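Local coordinates for protein pectinesterase (Aspergillus niger, PDB 5C1E) that hydrolyses methyl esters of polygalacturonate in pectin, releasing methanol, and is a secreted fungal enzyme probably involved in the soft-rotting of plant tissue, at residues 7-13 with 37-41; 218-222 with 252-258; 230-236 with 257-263. One frame throughout, in Å; residues are numbered along the deposited sequence.

Contact 1: 7-13 with 37-41; sequences PSGCLTV and CIYVA
Cys10 and Cys37 are joined by a disulfide (SG to SG 2.1 Å, chi3 -98°) just before the bonded ladder of Leu11-Val13 with Ile38-Val40. Cys37 SG stands between its own backbone N and carbonyl carbon, chi1 58°, and from there reaches Cys10 SG. Beyond it the parallel ladder is carried by four backbone hydrogen bonds, from Leu11 N to Cys37 O through to Ala41 N to Val13 O.

Relief differs on the two sides. On the side of Leu11 and Val13, Val13 CG2 meets Ile38 CG2 at 3.8 Å, the two side chains crossing at a slant, while its CG1 lies alongside Val40 CG1, both valines pointing the same way; the forked Val13 thus straddles two residues of the next strand. Helix 22-29 covers this face through Ala25, Leu26 and Leu29. On the other side the type II turn Pro7-Cys10 folds the proline back, and its CD meets Tyr39 CB at 4.0 Å, the two side chains crossing at about a right angle.

The chemistry is thus layered: a covalent link, four backbone bonds and a water that donates to Gly9 O and accepts from Cys37 N, with apolar side chains meeting on the face of Leu11 and Val13.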
loop_
_atom_site.group_PDB
_atom_site.type_symbol
_atom_site.label_atom_id
_atom_site.label_comp_id
_atom_site.label_asym_id
_atom_site.label_seq_id
_atom_site.Cartn_x
_atom_site.Cartn_y
_atom_site.Cartn_z
ATOM N N PRO A 7 -11.035 21.143 -2.425
ATOM C CA PRO A 7 -10.772 21.548 -3.791
ATOM C C PRO A 7 -12.061 21.725 -4.608
ATOM O O PRO A 7 -13.160 21.328 -4.183
ATOM C CB PRO A 7 -9.918 20.408 -4.339
ATOM C CG PRO A 7 -9.263 19.810 -3.142
ATOM C CD PRO A 7 -10.288 19.937 -2.047
ATOM N N SER A 8 -11.893 22.321 -5.780
ATOM C CA SER A 8 -12.998 22.672 -6.651
ATOM C C SER A 8 -13.937 21.489 -6.860
ATOM O O SER A 8 -13.515 20.429 -7.281
ATOM C CB SER A 8 -12.478 23.133 -8.020
ATOM O OG SER A 8 -13.551 23.666 -8.775
ATOM N N GLY A 9 -15.205 21.689 -6.542
ATOM C CA GLY A 9 -16.243 20.708 -6.818
ATOM C C GLY A 9 -16.379 19.571 -5.831
ATOM O O GLY A 9 -17.295 18.767 -5.972
ATOM N N CYS A 10 -15.503 19.483 -4.826
ATOM C CA CYS A 10 -15.525 18.314 -3.944
ATOM C C CYS A 10 -16.618 18.408 -2.897
ATOM O O CYS A 10 -16.944 19.491 -2.440
ATOM C CB CYS A 10 -14.173 18.077 -3.250
ATOM S SG CYS A 10 -12.793 17.816 -4.383
ATOM N N LEU A 11 -17.162 17.255 -2.525
ATOM C CA LEU A 11 -18.051 17.129 -1.371
ATOM C C LEU A 11 -17.192 17.286 -0.107
ATOM O O LEU A 11 -16.012 16.934 -0.119
ATOM C CB LEU A 11 -18.724 15.758 -1.352
ATOM C CG LEU A 11 -19.828 15.420 -2.363
ATOM C CD1 LEU A 11 -19.358 15.540 -3.793
ATOM C CD2 LEU A 11 -20.354 14.018 -2.105
ATOM N N THR A 12 -17.776 17.796 0.975
ATOM C CA THR A 12 -16.997 18.029 2.198
ATOM C C THR A 12 -17.466 17.157 3.346
ATOM O O THR A 12 -18.657 17.086 3.616
ATOM C CB THR A 12 -17.081 19.465 2.681
ATOM O OG1 THR A 12 -18.458 19.823 2.866
ATOM C CG2 THR A 12 -16.421 20.416 1.677
ATOM N N VAL A 13 -16.508 16.549 4.038
ATOM C CA VAL A 13 -16.760 15.751 5.224
ATOM C C VAL A 13 -16.027 16.396 6.384
ATOM O O VAL A 13 -14.877 16.792 6.232
ATOM C CB VAL A 13 -16.215 14.322 5.077
ATOM C CG1 VAL A 13 -16.369 13.557 6.384
ATOM C CG2 VAL A 13 -16.930 13.581 3.941
ATOM N N CYS A 37 -15.166 14.044 -6.368
ATOM C CA CYS A 37 -14.172 14.103 -5.326
ATOM C C CYS A 37 -14.786 14.475 -3.997
ATOM O O CYS A 37 -15.859 15.094 -3.920
ATOM C CB CYS A 37 -13.022 15.040 -5.696
ATOM S SG CYS A 37 -13.484 16.735 -6.053
ATOM N N ILE A 38 -14.096 14.032 -2.954
ATOM C CA ILE A 38 -14.510 14.234 -1.583
ATOM C C ILE A 38 -13.279 14.762 -0.837
ATOM O O ILE A 38 -12.161 14.233 -0.999
ATOM C CB ILE A 38 -15.014 12.925 -0.925
ATOM C CG1 ILE A 38 -16.257 12.396 -1.647
ATOM C CG2 ILE A 38 -15.347 13.153 0.544
ATOM C CD1 ILE A 38 -16.705 11.006 -1.219
ATOM N N TYR A 39 -13.502 15.825 -0.070
ATOM C CA TYR A 39 -12.511 16.387 0.841
ATOM C C TYR A 39 -12.902 16.036 2.263
ATOM O O TYR A 39 -14.025 16.330 2.693
ATOM C CB TYR A 39 -12.438 17.906 0.687
ATOM C CG TYR A 39 -11.662 18.632 1.779
ATOM C CD1 TYR A 39 -10.266 18.638 1.799
ATOM C CD2 TYR A 39 -12.322 19.352 2.768
ATOM C CE1 TYR A 39 -9.560 19.306 2.800
ATOM C CE2 TYR A 39 -11.616 20.031 3.760
ATOM C CZ TYR A 39 -10.237 20.013 3.766
ATOM O OH TYR A 39 -9.534 20.684 4.771
ATOM N N VAL A 40 -11.965 15.432 2.989
ATOM C CA VAL A 40 -12.180 15.046 4.374
ATOM C C VAL A 40 -11.346 15.935 5.282
ATOM O O VAL A 40 -10.109 16.015 5.147
ATOM C CB VAL A 40 -11.836 13.562 4.614
ATOM C CG1 VAL A 40 -12.277 13.101 6.007
ATOM C CG2 VAL A 40 -12.500 12.694 3.558
ATOM N N ALA A 41 -12.035 16.632 6.183
ATOM C CA ALA A 41 -11.381 17.449 7.166
ATOM C C ALA A 41 -10.874 16.584 8.303
ATOM O O ALA A 41 -11.253 15.417 8.462
ATOM C CB ALA A 41 -12.319 18.515 7.690
HETATM O O HOH W 1 -17.346 15.906 -6.819
#

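Contact 2: 218-222 with 252-258; sequences YLGRP and ATPLYYE. With ACT (acetate ion), chain M.
Pro222 and Tyr256 meet at about a right angle, the phenol of strand 255-258 bringing its hydroxyl against the proline ring. Tyr256 CG is anti to the carbonyl carbon (chi1 -75°), and Tyr256 OH ends 3.5 Å from Pro222 CD, with Pro222 N near the plane of the ring at its edge. The proline nitrogen has no hydrogen to offer, so the polar link is indirect: a water donates to Arg221 O at 2.8 Å and also hydrogen-bonds Tyr256 OH at 2.9 Å. Packing holds the ring's orientation: Pro254 CB lies 3.3 Å above its plane, over the centre of one face, and Trp245 stacks on the ring as well.

At Ala252, the proline makes a second contact, Pro222 CG resting on Ala252 CB at 3.5 Å. At Glu258, Leu219 CD1 touches Glu258 CD, the carboxylate carbon, at 3.8 Å, the two side chains crossing at about a right angle. Extended beyond CG, Glu258 lays its carboxylate against the methyl, and OE2 is salt-bridged to Arg271.

Arg221 turns the other way. Its CG lies between the backbone N and the carbonyl carbon, chi1 62°, and the chain then runs straight to NE, away from the tyrosine. NE makes a salt bridge with Asp161, the predicted active-site residue, while Arg221 NH1 donates to the acetate O at 3.0 Å, near the guanidinium plane. The acetate is probably from the crystallisation liquor. An arginine salt-bridged to the predicted catalytic aspartate on a right-handed parallel beta-helix is consistent with the active site of pectin methylesterases.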
loop_
_atom_site.group_PDB
_atom_site.type_symbol
_atom_site.label_atom_id
_atom_site.label_comp_id
_atom_site.label_asym_id
_atom_site.label_seq_id
_atom_site.Cartn_x
_atom_site.Cartn_y
_atom_site.Cartn_z
ATOM N N TYR A 218 12.430 -10.026 6.518
ATOM C CA TYR A 218 12.716 -10.484 5.166
ATOM C C TYR A 218 12.041 -9.594 4.143
ATOM O O TYR A 218 10.975 -9.027 4.385
ATOM C CB TYR A 218 12.242 -11.931 4.991
ATOM C CG TYR A 218 12.994 -12.913 5.874
ATOM C CD1 TYR A 218 14.185 -13.481 5.456
ATOM C CD2 TYR A 218 12.501 -13.262 7.120
ATOM C CE1 TYR A 218 14.878 -14.382 6.263
ATOM C CE2 TYR A 218 13.177 -14.156 7.938
ATOM C CZ TYR A 218 14.362 -14.716 7.503
ATOM O OH TYR A 218 15.023 -15.601 8.322
ATOM N N LEU A 219 12.685 -9.459 2.999
ATOM C CA LEU A 219 12.171 -8.653 1.913
ATOM C C LEU A 219 10.856 -9.253 1.398
ATOM O O LEU A 219 9.949 -8.538 0.940
ATOM C CB LEU A 219 13.213 -8.590 0.797
ATOM C CG LEU A 219 14.529 -7.883 1.141
ATOM C CD1 LEU A 219 15.547 -8.153 0.045
ATOM C CD2 LEU A 219 14.326 -6.384 1.351
ATOM N N GLY A 220 10.747 -10.569 1.500
ATOM C CA GLY A 220 9.532 -11.227 1.096
ATOM C C GLY A 220 9.560 -12.730 1.233
ATOM O O GLY A 220 10.608 -13.342 1.531
ATOM N N ARG A 221 8.379 -13.299 1.039
ATOM C CA ARG A 221 8.224 -14.731 0.860
ATOM C C ARG A 221 7.088 -14.980 -0.138
ATOM O O ARG A 221 6.229 -14.107 -0.335
ATOM C CB ARG A 221 8.002 -15.421 2.202
ATOM C CG ARG A 221 6.743 -14.972 2.931
ATOM C CD ARG A 221 6.640 -15.659 4.280
ATOM N NE ARG A 221 5.329 -15.451 4.876
ATOM C CZ ARG A 221 4.747 -16.296 5.728
ATOM N NH1 ARG A 221 5.362 -17.411 6.081
ATOM N NH2 ARG A 221 3.545 -16.033 6.212
ATOM N N PRO A 222 7.085 -16.148 -0.789
ATOM C CA PRO A 222 6.130 -16.349 -1.889
ATOM C C PRO A 222 4.789 -16.914 -1.433
ATOM O O PRO A 222 4.695 -18.096 -1.069
ATOM C CB PRO A 222 6.851 -17.326 -2.811
ATOM C CG PRO A 222 7.800 -18.063 -1.939
ATOM C CD PRO A 222 8.147 -17.175 -0.772
ATOM N N ALA A 252 7.861 -23.259 -4.582
ATOM C CA ALA A 252 7.878 -21.916 -5.139
ATOM C C ALA A 252 9.142 -21.701 -5.955
ATOM O O ALA A 252 10.222 -22.212 -5.622
ATOM C CB ALA A 252 7.798 -20.882 -4.039
ATOM N N THR A 253 8.992 -20.913 -7.013
ATOM C CA THR A 253 10.118 -20.461 -7.841
ATOM C C THR A 253 9.991 -18.964 -8.016
ATOM O O THR A 253 9.682 -18.474 -9.094
ATOM C CB THR A 253 10.143 -21.171 -9.208
ATOM O OG1 THR A 253 8.954 -20.855 -9.940
ATOM C CG2 THR A 253 10.268 -22.707 -9.033
ATOM N N PRO A 254 10.221 -18.207 -6.926
ATOM C CA PRO A 254 9.975 -16.773 -6.995
ATOM C C PRO A 254 10.971 -16.061 -7.890
ATOM O O PRO A 254 12.085 -16.550 -8.098
ATOM C CB PRO A 254 10.155 -16.305 -5.541
ATOM C CG PRO A 254 11.090 -17.283 -4.964
ATOM C CD PRO A 254 10.711 -18.613 -5.602
ATOM N N LEU A 255 10.549 -14.924 -8.414
ATOM C CA LEU A 255 11.420 -14.020 -9.164
ATOM C C LEU A 255 11.695 -12.799 -8.278
ATOM O O LEU A 255 10.939 -11.804 -8.248
ATOM C CB LEU A 255 10.780 -13.616 -10.492
ATOM C CG LEU A 255 10.528 -14.704 -11.551
ATOM C CD1 LEU A 255 11.770 -15.555 -11.777
ATOM C CD2 LEU A 255 9.374 -15.610 -11.177
ATOM N N TYR A 256 12.775 -12.921 -7.530
ATOM C CA TYR A 256 13.181 -11.952 -6.518
ATOM C C TYR A 256 14.505 -11.268 -6.877
ATOM O O TYR A 256 15.533 -11.922 -7.080
ATOM C CB TYR A 256 13.330 -12.679 -5.193
ATOM C CG TYR A 256 12.046 -13.072 -4.481
ATOM C CD1 TYR A 256 10.828 -12.446 -4.748
ATOM C CD2 TYR A 256 12.067 -14.076 -3.503
ATOM C CE1 TYR A 256 9.666 -12.799 -4.047
ATOM C CE2 TYR A 256 10.924 -14.440 -2.810
ATOM C CZ TYR A 256 9.734 -13.806 -3.076
ATOM O OH TYR A 256 8.627 -14.147 -2.357
ATOM N N TYR A 257 14.477 -9.939 -6.897
ATOM C CA TYR A 257 15.577 -9.145 -7.416
ATOM C C TYR A 257 15.940 -8.002 -6.489
ATOM O O TYR A 257 15.080 -7.432 -5.803
ATOM C CB TYR A 257 15.177 -8.502 -8.730
ATOM C CG TYR A 257 14.653 -9.419 -9.803
ATOM C CD1 TYR A 257 15.521 -10.029 -10.687
ATOM C CD2 TYR A 257 13.294 -9.640 -9.959
ATOM C CE1 TYR A 257 15.059 -10.828 -11.709
ATOM C CE2 TYR A 257 12.814 -10.438 -10.981
ATOM C CZ TYR A 257 13.696 -11.044 -11.841
ATOM O OH TYR A 257 13.244 -11.845 -12.860
ATOM N N GLU A 258 17.216 -7.645 -6.501
ATOM C CA GLU A 258 17.653 -6.372 -5.942
ATOM C C GLU A 258 18.526 -5.628 -6.945
ATOM O O GLU A 258 19.282 -6.244 -7.687
ATOM C CB GLU A 258 18.431 -6.599 -4.675
ATOM C CG GLU A 258 17.586 -7.020 -3.493
ATOM C CD GLU A 258 18.468 -7.373 -2.320
ATOM O OE1 GLU A 258 18.734 -6.462 -1.509
ATOM O OE2 GLU A 258 18.925 -8.536 -2.242
HETATM C C ACT M . 3.318 -20.512 5.910
HETATM O O ACT M . 3.716 -19.815 6.876
HETATM O OXT ACT M . 4.072 -21.301 5.290
HETATM C CH3 ACT M . 1.885 -20.394 5.480
HETATM O O HOH W 2 6.793 -11.962 -1.961
#

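Contact 3: 230-236 with 257-263; sequences IYQNSVL and YEYNNSG
Asn261 uses both ends of its amide on the segment 230-236. Asn261 OD1 accepts from Ser234 N at 2.9 Å, in the carbonyl plane and on a lone pair, while Asn261 ND2 donates to Tyr231 O at 3.0 Å, approaching from above that carbonyl's plane. Tyr231 O takes Tyr259 N as well, in its plane, so two donors grip one oxygen from different directions. Asn261 CG, anti to its carbonyl carbon (chi1 -62°), brings the amide back between the chains.

Beside Asn261, Asn260 ND2 donates to Asn233 OD1 at 3.0 Å, nearly straight at 170°, with the two amide planes 76° apart. Both asparagines of this bond have positive phi, where the two chains turn together out of their strands. Before the turn, Ile230 CG1 packs on Tyr257 CB at 3.7 Å; after it, Ser262 N bonds Ser234 O and Leu236 N bonds Ser262 O, joining the backbones again in a single bridge, Val235 with Ser262.

Farther out, Asn233 ND2 bonds Asp201 and Ser234 OG bonds Cys203 N. Strand 228-232, backbone-bonded to strand 198-201 through Ile230 and Gln232, lies between it and strand 255-259, outermost in the sheet, while strand 235-236 lies beside 204-207 in the next sheet.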
loop_
_atom_site.group_PDB
_atom_site.type_symbol
_atom_site.label_atom_id
_atom_site.label_comp_id
_atom_site.label_asym_id
_atom_site.label_seq_id
_atom_site.Cartn_x
_atom_site.Cartn_y
_atom_site.Cartn_z
ATOM N N ILE A 230 10.869 -6.832 -6.923
ATOM C CA ILE A 230 12.180 -6.169 -7.017
ATOM C C ILE A 230 12.265 -4.999 -6.043
ATOM O O ILE A 230 11.348 -4.167 -5.977
ATOM C CB ILE A 230 12.534 -5.722 -8.466
ATOM C CG1 ILE A 230 13.923 -5.063 -8.485
ATOM C CG2 ILE A 230 11.494 -4.791 -9.058
ATOM C CD1 ILE A 230 14.517 -4.974 -9.870
ATOM N N TYR A 231 13.356 -4.948 -5.273
ATOM C CA TYR A 231 13.693 -3.777 -4.479
ATOM C C TYR A 231 14.866 -3.101 -5.181
ATOM O O TYR A 231 15.924 -3.713 -5.359
ATOM C CB TYR A 231 14.124 -4.156 -3.062
ATOM C CG TYR A 231 13.023 -4.582 -2.095
ATOM C CD1 TYR A 231 12.445 -5.846 -2.188
ATOM C CD2 TYR A 231 12.653 -3.779 -1.026
ATOM C CE1 TYR A 231 11.468 -6.261 -1.283
ATOM C CE2 TYR A 231 11.682 -4.184 -0.112
ATOM C CZ TYR A 231 11.080 -5.423 -0.252
ATOM O OH TYR A 231 10.120 -5.857 0.654
ATOM N N GLN A 232 14.662 -1.862 -5.609
ATOM C CA GLN A 232 15.658 -1.151 -6.409
ATOM C C GLN A 232 15.852 0.283 -5.933
ATOM O O GLN A 232 14.898 0.951 -5.491
ATOM C CB GLN A 232 15.259 -1.168 -7.895
ATOM C CG GLN A 232 13.874 -0.645 -8.183
ATOM C CD GLN A 232 13.485 -0.762 -9.651
ATOM O OE1 GLN A 232 13.820 -1.730 -10.311
ATOM N NE2 GLN A 232 12.731 0.193 -10.140
ATOM N N ASN A 233 17.088 0.770 -6.036
ATOM C CA ASN A 233 17.388 2.156 -5.694
ATOM C C ASN A 233 16.886 2.561 -4.302
ATOM O O ASN A 233 16.519 3.721 -4.090
ATOM C CB ASN A 233 16.781 3.097 -6.739
ATOM C CG ASN A 233 17.201 2.763 -8.153
ATOM O OD1 ASN A 233 18.380 2.579 -8.425
ATOM N ND2 ASN A 233 16.231 2.708 -9.072
ATOM N N SER A 234 16.875 1.609 -3.365
ATOM C CA SER A 234 16.264 1.811 -2.067
ATOM C C SER A 234 17.250 1.671 -0.928
ATOM O O SER A 234 18.333 1.083 -1.085
ATOM C CB SER A 234 15.130 0.802 -1.845
ATOM O OG SER A 234 14.072 1.017 -2.739
ATOM N N VAL A 235 16.863 2.222 0.217
ATOM C CA VAL A 235 17.617 2.103 1.450
ATOM C C VAL A 235 17.038 0.994 2.324
ATOM O O VAL A 235 15.856 1.025 2.686
ATOM C CB VAL A 235 17.653 3.422 2.240
ATOM C CG1 VAL A 235 18.588 3.285 3.439
ATOM C CG2 VAL A 235 18.136 4.562 1.351
ATOM N N LEU A 236 17.881 0.025 2.657
ATOM C CA LEU A 236 17.499 -1.121 3.480
ATOM C C LEU A 236 18.277 -1.066 4.780
ATOM O O LEU A 236 19.522 -1.150 4.764
ATOM C CB LEU A 236 17.828 -2.412 2.757
ATOM C CG LEU A 236 17.179 -2.624 1.381
ATOM C CD1 LEU A 236 17.726 -3.925 0.827
ATOM C CD2 LEU A 236 15.665 -2.656 1.487
ATOM N N TYR A 257 14.477 -9.939 -6.897
ATOM C CA TYR A 257 15.577 -9.145 -7.416
ATOM C C TYR A 257 15.940 -8.002 -6.489
ATOM O O TYR A 257 15.080 -7.432 -5.803
ATOM C CB TYR A 257 15.177 -8.502 -8.730
ATOM C CG TYR A 257 14.653 -9.419 -9.803
ATOM C CD1 TYR A 257 15.521 -10.029 -10.687
ATOM C CD2 TYR A 257 13.294 -9.640 -9.959
ATOM C CE1 TYR A 257 15.059 -10.828 -11.709
ATOM C CE2 TYR A 257 12.814 -10.438 -10.981
ATOM C CZ TYR A 257 13.696 -11.044 -11.841
ATOM O OH TYR A 257 13.244 -11.845 -12.860
ATOM N N GLU A 258 17.216 -7.645 -6.501
ATOM C CA GLU A 258 17.653 -6.372 -5.942
ATOM C C GLU A 258 18.526 -5.628 -6.945
ATOM O O GLU A 258 19.282 -6.244 -7.687
ATOM C CB GLU A 258 18.431 -6.599 -4.675
ATOM C CG GLU A 258 17.586 -7.020 -3.493
ATOM C CD GLU A 258 18.468 -7.373 -2.320
ATOM O OE1 GLU A 258 18.734 -6.462 -1.509
ATOM O OE2 GLU A 258 18.925 -8.536 -2.242
ATOM N N TYR A 259 18.417 -4.305 -6.981
ATOM C CA TYR A 259 19.243 -3.519 -7.891
ATOM C C TYR A 259 19.576 -2.163 -7.290
ATOM O O TYR A 259 18.686 -1.347 -7.066
ATOM C CB TYR A 259 18.567 -3.317 -9.253
ATOM C CG TYR A 259 19.487 -2.595 -10.212
ATOM C CD1 TYR A 259 20.478 -3.290 -10.903
ATOM C CD2 TYR A 259 19.411 -1.216 -10.381
ATOM C CE1 TYR A 259 21.353 -2.637 -11.752
ATOM C CE2 TYR A 259 20.284 -0.553 -11.227
ATOM C CZ TYR A 259 21.255 -1.274 -11.909
ATOM O OH TYR A 259 22.128 -0.640 -12.764
ATOM N N ASN A 260 20.867 -1.933 -7.051
ATOM C CA ASN A 260 21.362 -0.627 -6.606
ATOM C C ASN A 260 20.737 -0.145 -5.286
ATOM O O ASN A 260 20.354 1.015 -5.165
ATOM C CB ASN A 260 21.144 0.434 -7.708
ATOM C CG ASN A 260 21.893 1.730 -7.418
ATOM O OD1 ASN A 260 23.042 1.696 -6.984
ATOM N ND2 ASN A 260 21.222 2.869 -7.598
ATOM N N ASN A 261 20.647 -1.032 -4.295
ATOM C CA ASN A 261 20.203 -0.630 -2.970
ATOM C C ASN A 261 21.396 -0.238 -2.100
ATOM O O ASN A 261 22.548 -0.618 -2.378
ATOM C CB ASN A 261 19.428 -1.762 -2.294
ATOM C CG ASN A 261 18.170 -2.139 -3.054
ATOM O OD1 ASN A 261 17.444 -1.274 -3.553
ATOM N ND2 ASN A 261 17.902 -3.430 -3.138
ATOM N N SER A 262 21.102 0.501 -1.043
ATOM C CA SER A 262 22.104 0.910 -0.074
ATOM C C SER A 262 21.633 0.629 1.352
ATOM O O SER A 262 20.538 0.126 1.560
ATOM C CB SER A 262 22.401 2.391 -0.266
ATOM O OG SER A 262 21.311 3.204 0.149
ATOM N N GLY A 263 22.482 0.946 2.331
ATOM C CA GLY A 263 22.144 0.766 3.742
ATOM C C GLY A 263 22.697 -0.507 4.350
ATOM O O GLY A 263 23.163 -1.409 3.655
HETATM O O HOH W 3 20.020 3.910 -1.854
#

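Overall arrangement
Contacts 1 and 3 lie near opposite ends of one parallel sheet: strand 11-13 is outermost on one side and strand 255-259 on the other, with centres about 38 Å apart. Contact 2 shares Tyr257 and Glu258 with contact 3, and their centres are about 13 Å apart. There Leu219 O lies 2.7 Å from Tyr231 OH, a probable hydrogen bond, and Leu219 CD2 packs on Leu236 CD2. The Arg221 side chain of contact 2 comes within about 3 Å of that of Asp161, the predicted active-site residue, whereas the Tyr231 side chain of contact 3 stays about 10 Å from it. Contact 1, about 31 Å from contact 2 by nearest atoms, is remote from that site.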